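Local structure of ferrichrome ABC transporter substrate-binding protein (Staphylococcus pseudintermedius, 5FLY) at residues A[169-172]-A[173-177]; A[221-224]-A[225-229]. The protein probably binds ferric ferrichrome outside the cell membrane and hands this iron-carrying siderophore to an ABC transporter. All coordinates share one frame; numbering follows the deposited sequence.

Overall arrangement
Each contact lies where a strand of one mixed sheet gives way to a loop; the sheet is built from strands 203-205, 167-171, 158-164, 218-223 and 249-253. Contact 1 comes first along the chain, where strand 167-171 runs out into the loop before helix 179-185; contact 2 follows, where strand 218-223 ends ahead of helix 236-239. Strand 158-164 lies between the two parent strands. The contact centres are about 17 Å apart and the nearest atoms about 5 Å, without touching. The centre of contact 1 lies about 8 Å from the centre of the chain, and this contact lines the pocket occupied by the polyether 7PG; that of contact 2 lies about 18 Å out, at the surface. One sheet thus carries both a ligand-binding loop and a peripheral turn.

Contact 1: residues A[169-172]-A[173-177]; sequences YAYG and KNWGR. With 7PG (2,5,8,11,14,17,20,23-octaoxapentacosan-25-ol), chain P.
Arg177 lies over one face of the Tyr171 ring, meeting it from CB to NE. CB starts 3.9 Å from Tyr171 CD2, and CG closes to 3.6 Å from Tyr171 CE2. A bend at chi2 (84°) carries the chain slantwise across the ring face, where CD makes a CH-pi contact, 3.7 Å from the centroid. NE comes next, near the phenol oxygen but at a poor angle for bonding; instead, Glu162 OE1 takes a hydrogen bond from Tyr171 OH and a salt bridge from Arg177 NE, so one carboxylate oxygen serves both. The guanidinium plane lies 27° from the ring. At its far end NH1 donates to Trp175 O (2.9 Å), tying the tip back to the loop, while NH2 reaches the bound polyether, 3.1 Å from 7PG C5. Trp175 CB approaches the CD1 side of Tyr171 obliquely (3.9 Å), away from Arg177 CB and CG; the two rings are almost parallel (8°) but lie rim to rim. The indole takes 7PG C13 over one face, and Tyr169 receives 7PG O3 over its ring centre, 3.8 Å above the plane. Aromatic rings and an arginine lining one side of the bound polyether form part of this class III solute-binding protein's pocket, where ferrichrome probably binds.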
loop_
_atom_site.group_PDB
_atom_site.type_symbol
_atom_site.label_atom_id
_atom_site.label_comp_id
_atom_site.label_asym_id
_atom_site.label_seq_id
_atom_site.Cartn_x
_atom_site.Cartn_y
_atom_site.Cartn_z
ATOM N N TYR A 169 -5.315 -1.424 14.350
ATOM C CA TYR A 169 -4.219 -2.110 13.670
ATOM C C TYR A 169 -2.943 -1.267 13.712
ATOM O O TYR A 169 -3.022 -0.055 13.781
ATOM C CB TYR A 169 -4.623 -2.423 12.228
ATOM C CG TYR A 169 -5.848 -3.312 12.202
ATOM C CD1 TYR A 169 -5.720 -4.692 12.292
ATOM C CD2 TYR A 169 -7.123 -2.769 12.146
ATOM C CE1 TYR A 169 -6.822 -5.510 12.294
ATOM C CE2 TYR A 169 -8.240 -3.582 12.163
ATOM C CZ TYR A 169 -8.080 -4.953 12.232
ATOM O OH TYR A 169 -9.187 -5.780 12.238
ATOM N N ALA A 170 -1.780 -1.909 13.715
ATOM C CA ALA A 170 -0.515 -1.193 13.535
ATOM C C ALA A 170 0.300 -1.889 12.459
ATOM O O ALA A 170 0.145 -3.092 12.242
ATOM C CB ALA A 170 0.266 -1.109 14.848
ATOM N N TYR A 171 1.167 -1.141 11.786
ATOM C CA TYR A 171 1.822 -1.652 10.569
ATOM C C TYR A 171 3.333 -1.739 10.623
ATOM O O TYR A 171 3.995 -0.976 11.333
ATOM C CB TYR A 171 1.380 -0.790 9.383
ATOM C CG TYR A 171 -0.107 -0.897 9.238
ATOM C CD1 TYR A 171 -0.678 -2.071 8.773
ATOM C CD2 TYR A 171 -0.948 0.128 9.658
ATOM C CE1 TYR A 171 -2.045 -2.211 8.686
ATOM C CE2 TYR A 171 -2.319 -0.007 9.574
ATOM C CZ TYR A 171 -2.859 -1.183 9.082
ATOM O OH TYR A 171 -4.216 -1.360 8.987
ATOM N N GLY A 172 3.849 -2.745 9.918
ATOM C CA GLY A 172 5.260 -2.855 9.611
ATOM C C GLY A 172 5.682 -1.869 8.534
ATOM O O GLY A 172 4.931 -0.956 8.198
ATOM N N LYS A 173 6.875 -2.050 7.963
ATOM C CA LYS A 173 7.410 -1.043 7.051
ATOM C C LYS A 173 6.829 -1.074 5.633
ATOM O O LYS A 173 7.087 -0.161 4.853
ATOM C CB LYS A 173 8.936 -1.165 6.980
ATOM C CG LYS A 173 9.612 -0.915 8.326
ATOM C CD LYS A 173 11.136 -0.792 8.192
ATOM C CE LYS A 173 11.792 -0.436 9.530
ATOM N NZ LYS A 173 11.633 -1.543 10.528
ATOM N N ASN A 174 6.037 -2.084 5.290
ATOM C CA ASN A 174 5.537 -2.196 3.916
ATOM C C ASN A 174 4.133 -2.800 3.875
ATOM O O ASN A 174 3.919 -3.839 3.239
ATOM C CB ASN A 174 6.529 -3.041 3.079
ATOM C CG ASN A 174 6.470 -2.741 1.579
ATOM O OD1 ASN A 174 7.319 -2.024 1.045
ATOM N ND2 ASN A 174 5.507 -3.332 0.889
ATOM N N TRP A 175 3.174 -2.147 4.535
ATOM C CA TRP A 175 1.785 -2.602 4.492
ATOM C C TRP A 175 0.811 -1.451 4.220
ATOM O O TRP A 175 -0.318 -1.437 4.711
ATOM C CB TRP A 175 1.428 -3.322 5.792
ATOM C CG TRP A 175 0.492 -4.465 5.541
ATOM C CD1 TRP A 175 -0.868 -4.426 5.539
ATOM C CD2 TRP A 175 0.858 -5.807 5.196
ATOM N NE1 TRP A 175 -1.377 -5.672 5.232
ATOM C CE2 TRP A 175 -0.338 -6.535 5.021
ATOM C CE3 TRP A 175 2.075 -6.468 5.049
ATOM C CZ2 TRP A 175 -0.346 -7.887 4.693
ATOM C CZ3 TRP A 175 2.064 -7.810 4.731
ATOM C CH2 TRP A 175 0.860 -8.499 4.546
ATOM N N GLY A 176 1.242 -0.490 3.411
ATOM C CA GLY A 176 0.412 0.656 3.114
ATOM C C GLY A 176 0.236 1.539 4.330
ATOM O O GLY A 176 1.051 1.512 5.244
ATOM N N ARG A 177 -0.823 2.342 4.303
ATOM C CA ARG A 177 -1.138 3.301 5.349
ATOM C C ARG A 177 0.024 4.256 5.615
ATOM O O ARG A 177 0.212 4.715 6.738
ATOM C CB ARG A 177 -1.538 2.573 6.636
ATOM C CG ARG A 177 -2.833 1.807 6.522
ATOM C CD ARG A 177 -2.640 0.425 5.928
ATOM N NE ARG A 177 -3.890 -0.333 5.958
ATOM C CZ ARG A 177 -4.125 -1.425 5.239
ATOM N NH1 ARG A 177 -3.206 -1.907 4.416
ATOM N NH2 ARG A 177 -5.296 -2.031 5.343
HETATM C C2 7PG P . -8.043 -2.478 2.175
HETATM O O1 7PG P . -8.933 -1.873 3.074
HETATM C C3 7PG P . -8.498 -1.920 4.402
HETATM C C4 7PG P . -9.218 -3.039 5.149
HETATM O O2 7PG P . -9.086 -2.883 6.537
HETATM C C5 7PG P . -7.770 -2.748 6.988
HETATM C C6 7PG P . -7.565 -3.437 8.333
HETATM O O3 7PG P . -6.269 -3.971 8.390
HETATM C C7 7PG P . -6.099 -5.250 7.845
HETATM C C8 7PG P . -4.602 -5.535 7.695
HETATM O O4 7PG P . -4.341 -6.745 7.028
HETATM C C9 7PG P . -4.875 -6.828 5.743
HETATM C C10 7PG P . -4.086 -7.748 4.809
HETATM O O5 7PG P . -4.225 -7.216 3.515
HETATM C C11 7PG P . -3.363 -7.688 2.515
HETATM C C12 7PG P . -3.279 -6.646 1.395
HETATM O O6 7PG P . -1.961 -6.181 1.252
HETATM C C13 7PG P . -1.637 -4.958 1.856
HETATM C C14 7PG P . -2.330 -3.812 1.128
HETATM O O7 7PG P . -1.420 -2.759 0.986
HETATM C C15 7PG P . -1.627 -1.941 -0.135
#

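Contact 2: residues A[221-224]-A[225-229]; sequences TAKA and KDAAQ
Ala224 O is gripped by two donors, Lys223 NZ at 2.9 Å and Ala227 N at 3.2 Å, which reach it from opposite faces of its carbonyl plane. The lysine approaches with a tilt of 22° from that plane; the amide makes the i to i+3 backbone bond that closes the turn. The same ammonium group also donates to Ala227 O at 2.8 Å, coming from above that carbonyl's plane, and so joins the carbonyls at the two ends of the turn. Lys223 manages this by folding back: CG sits between the backbone N and the carbonyl carbon (chi1 62°), and bends at chi3 and chi4 curl the chain so that CE passes 3.6 Å from Ala228 O before NZ arrives. Pro230 and Asn251 also touch this side chain. The two carbonyl bonds probably steady the ammonium; the carboxylate of Asp226 is not in contact with it. Across the turn the methyls of Ala224 and Ala227 approach to 4.1 Å between their CB atoms, and Asp226 OD1 comes within 3.4 Å of Ala224 CB. Lys225, by contrast, extends away and touches Asp253 of strand 249-253. The arrangement is a type I beta turn from Ala224 to Ala227, bridged by a lysine from the end of strand 218-223, at the protein surface where that strand leaves the mixed sheet.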
loop_
_atom_site.group_PDB
_atom_site.type_symbol
_atom_site.label_atom_id
_atom_site.label_comp_id
_atom_site.label_asym_id
_atom_site.label_seq_id
_atom_site.Cartn_x
_atom_site.Cartn_y
_atom_site.Cartn_z
ATOM N N THR A 221 -2.734 8.302 13.128
ATOM C CA THR A 221 -3.930 7.463 13.115
ATOM C C THR A 221 -4.657 7.565 11.775
ATOM O O THR A 221 -5.139 8.627 11.383
ATOM C CB THR A 221 -4.889 7.840 14.249
ATOM O OG1 THR A 221 -4.226 7.619 15.494
ATOM C CG2 THR A 221 -6.183 6.996 14.197
ATOM N N ALA A 222 -4.716 6.438 11.080
ATOM C CA ALA A 222 -5.475 6.327 9.846
ATOM C C ALA A 222 -6.905 5.956 10.185
ATOM O O ALA A 222 -7.134 4.955 10.861
ATOM C CB ALA A 222 -4.863 5.300 8.931
ATOM N N LYS A 223 -7.849 6.778 9.747
ATOM C CA LYS A 223 -9.260 6.533 10.025
ATOM C C LYS A 223 -10.133 7.083 8.917
ATOM O O LYS A 223 -9.698 7.908 8.103
ATOM C CB LYS A 223 -9.672 7.157 11.357
ATOM C CG LYS A 223 -9.526 8.679 11.402
ATOM C CD LYS A 223 -10.004 9.260 12.736
ATOM C CE LYS A 223 -11.523 9.201 12.864
ATOM N NZ LYS A 223 -12.205 10.168 11.970
ATOM N N ALA A 224 -11.368 6.608 8.878
ATOM C CA ALA A 224 -12.326 7.140 7.920
ATOM C C ALA A 224 -12.689 8.570 8.264
ATOM O O ALA A 224 -12.848 8.932 9.420
ATOM C CB ALA A 224 -13.570 6.283 7.878
ATOM N N LYS A 225 -12.846 9.386 7.232
ATOM C CA LYS A 225 -13.181 10.788 7.416
ATOM C C LYS A 225 -14.508 10.947 8.158
ATOM O O LYS A 225 -14.659 11.860 8.968
ATOM C CB LYS A 225 -13.235 11.482 6.054
ATOM C CG LYS A 225 -12.678 12.891 6.033
ATOM C CD LYS A 225 -12.416 13.321 4.589
ATOM C CE LYS A 225 -11.902 14.749 4.486
ATOM N NZ LYS A 225 -11.511 15.065 3.078
ATOM N N ASP A 226 -15.452 10.040 7.912
ATOM C CA ASP A 226 -16.797 10.152 8.492
ATOM C C ASP A 226 -16.953 9.434 9.840
ATOM O O ASP A 226 -18.040 9.432 10.427
ATOM C CB ASP A 226 -17.848 9.628 7.501
ATOM C CG ASP A 226 -17.768 8.115 7.279
ATOM O OD1 ASP A 226 -16.724 7.503 7.593
ATOM O OD2 ASP A 226 -18.761 7.536 6.775
ATOM N N ALA A 227 -15.870 8.841 10.337
ATOM C CA ALA A 227 -15.884 8.198 11.644
ATOM C C ALA A 227 -15.684 9.223 12.761
ATOM O O ALA A 227 -14.923 10.182 12.608
ATOM C CB ALA A 227 -14.809 7.129 11.704
ATOM N N ALA A 228 -16.347 9.008 13.895
ATOM C CA ALA A 228 -16.110 9.822 15.084
ATOM C C ALA A 228 -14.724 9.525 15.622
ATOM O O ALA A 228 -14.102 8.541 15.223
ATOM C CB ALA A 228 -17.153 9.550 16.154
ATOM N N GLN A 229 -14.229 10.379 16.511
ATOM C CA GLN A 229 -12.924 10.135 17.129
ATOM C C GLN A 229 -12.799 8.698 17.632
ATOM O O GLN A 229 -13.710 8.206 18.293
ATOM C CB GLN A 229 -12.685 11.081 18.298
ATOM C CG GLN A 229 -11.317 10.912 18.929
ATOM C CD GLN A 229 -11.082 11.873 20.066
ATOM O OE1 GLN A 229 -12.022 12.261 20.766
ATOM N NE2 GLN A 229 -9.828 12.282 20.248
#